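Local atomic coordinates of shikimate 5-dehydrogenase (Mycobacterium fortuitum subsp. fortuitum DSM 46621, PDB entry 4XIJ), a protein that probably catalyses the NADP-dependent interconversion of 3-dehydroshikimate and shikimate, the fourth of seven steps in chorismate biosynthesis. Residues A[117-122]-A[243-248]. Residues are numbered along the deposited sequence; the frame is centred on the assembly and turned at random.
Sequences GVTGAL and INGLQM
Helix 114-122 and the end of strand 241-243 with the turn into helix 246-261, packed beside each other against the parallel sheet of the Rossmann-type nucleotide-binding domain, meet through G117 and A121 on one side and I243, Q247 and M248 on the other. The backbones come closest at G117, which has no side chain, its CA 3.4 Å from M248 O. M248 CA directs its hydrogen at G117 O in a nearly straight C-H...O contact (3.5 Å, 161° at the hydrogen). One turn on, the A121 methyl rests against Q247 CB at 3.7 Å and M248 CG at 4.1 Å. The M248 chain, extended at chi2 (167°) and bent at chi3 (61°), runs alongside V118, bringing CE 4.0 Å from V118 CG2. I243, on the edge strand 241-243, sets CD1 3.6 Å from A121 O, while L220 of the adjacent strand touches A121, I243 and M248. N244 OD1 accepts from L246 N (3.0 Å), a capping bond at the turn into helix 246-261. Small residues, methyl groups and a single C-H...O contact thus join helix 114-122 to the strand end and the helix that follows it, an interface held by close fit rather than by conventional hydrogen bonds or charge pairs.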
loop_
_atom_site.group_PDB
_atom_site.type_symbol
_atom_site.label_atom_id
_atom_site.label_comp_id
_atom_site.label_asym_id
_atom_site.label_seq_id
_atom_site.Cartn_x
_atom_site.Cartn_y
_atom_site.Cartn_z
ATOM N N GLY A 117 0.562 -4.498 -1.108
ATOM C CA GLY A 117 0.171 -3.791 -2.316
ATOM C C GLY A 117 1.320 -3.722 -3.320
ATOM O O GLY A 117 1.145 -3.989 -4.531
ATOM N N VAL A 118 2.508 -3.373 -2.834
ATOM C CA VAL A 118 3.631 -3.212 -3.738
ATOM C C VAL A 118 4.273 -4.570 -4.042
ATOM O O VAL A 118 4.574 -4.849 -5.216
ATOM C CB VAL A 118 4.659 -2.249 -3.119
ATOM C CG1 VAL A 118 5.997 -2.221 -3.926
ATOM C CG2 VAL A 118 4.068 -0.870 -3.014
ATOM N N THR A 119 4.492 -5.435 -3.042
ATOM C CA THR A 119 5.141 -6.724 -3.389
ATOM C C THR A 119 4.256 -7.564 -4.313
ATOM O O THR A 119 4.756 -8.227 -5.226
ATOM C CB THR A 119 5.504 -7.594 -2.125
ATOM O OG1 THR A 119 4.290 -7.933 -1.430
ATOM C CG2 THR A 119 6.427 -6.832 -1.151
ATOM N N GLY A 120 2.946 -7.504 -4.082
ATOM C CA GLY A 120 1.989 -8.271 -4.862
ATOM C C GLY A 120 1.868 -7.690 -6.265
ATOM O O GLY A 120 1.795 -8.446 -7.258
ATOM N N ALA A 121 1.762 -6.359 -6.374
ATOM C CA ALA A 121 1.568 -5.761 -7.710
ATOM C C ALA A 121 2.790 -5.929 -8.598
ATOM O O ALA A 121 2.664 -6.163 -9.804
ATOM C CB ALA A 121 1.221 -4.258 -7.561
ATOM N N LEU A 122 3.977 -5.780 -8.016
ATOM C CA LEU A 122 5.200 -5.846 -8.805
ATOM C C LEU A 122 5.666 -7.269 -9.084
ATOM O O LEU A 122 6.248 -7.545 -10.133
ATOM C CB LEU A 122 6.310 -5.111 -8.076
ATOM C CG LEU A 122 6.643 -3.712 -8.515
ATOM C CD1 LEU A 122 7.824 -3.180 -7.660
ATOM C CD2 LEU A 122 7.055 -3.687 -10.023
ATOM N N ILE A 243 2.324 -1.062 -14.700
ATOM C CA ILE A 243 1.280 -1.630 -13.844
ATOM C C ILE A 243 0.629 -0.485 -13.073
ATOM O O ILE A 243 1.365 0.400 -12.585
ATOM C CB ILE A 243 1.885 -2.614 -12.840
ATOM C CG1 ILE A 243 2.605 -3.742 -13.580
ATOM C CG2 ILE A 243 0.825 -3.210 -11.912
ATOM C CD1 ILE A 243 3.712 -4.340 -12.780
ATOM N N ASN A 244 -0.706 -0.447 -12.961
ATOM C CA ASN A 244 -1.269 0.707 -12.222
ATOM C C ASN A 244 -1.702 0.438 -10.795
ATOM O O ASN A 244 -1.683 -0.695 -10.323
ATOM C CB ASN A 244 -2.426 1.375 -12.991
ATOM C CG ASN A 244 -3.713 0.558 -13.071
ATOM O OD1 ASN A 244 -4.138 -0.065 -12.119
ATOM N ND2 ASN A 244 -4.398 0.697 -14.191
ATOM N N GLY A 245 -2.082 1.520 -10.107
ATOM C CA GLY A 245 -2.340 1.457 -8.684
ATOM C C GLY A 245 -3.503 0.591 -8.278
ATOM O O GLY A 245 -3.578 0.227 -7.113
ATOM N N LEU A 246 -4.409 0.251 -9.197
ATOM C CA LEU A 246 -5.491 -0.687 -8.808
ATOM C C LEU A 246 -4.887 -2.005 -8.340
ATOM O O LEU A 246 -5.467 -2.683 -7.482
ATOM C CB LEU A 246 -6.487 -0.954 -9.944
ATOM C CG LEU A 246 -7.357 0.263 -10.243
ATOM C CD1 LEU A 246 -8.141 -0.068 -11.521
ATOM C CD2 LEU A 246 -8.309 0.616 -9.056
ATOM N N GLN A 247 -3.739 -2.402 -8.886
ATOM C CA GLN A 247 -3.147 -3.662 -8.414
ATOM C C GLN A 247 -2.567 -3.556 -6.986
ATOM O O GLN A 247 -2.524 -4.557 -6.268
ATOM C CB GLN A 247 -2.039 -4.138 -9.384
ATOM C CG GLN A 247 -2.560 -4.418 -10.785
ATOM C CD GLN A 247 -3.773 -5.358 -10.795
ATOM O OE1 GLN A 247 -4.809 -5.053 -11.425
ATOM N NE2 GLN A 247 -3.640 -6.498 -10.172
ATOM N N MET A 248 -2.098 -2.368 -6.585
ATOM C CA MET A 248 -1.733 -2.130 -5.195
ATOM C C MET A 248 -2.973 -2.268 -4.301
ATOM O O MET A 248 -2.946 -2.992 -3.329
ATOM C CB MET A 248 -1.090 -0.753 -5.038
ATOM C CG MET A 248 0.228 -0.698 -5.805
ATOM S SD MET A 248 0.849 1.000 -5.980
ATOM C CE MET A 248 1.080 1.541 -4.283
#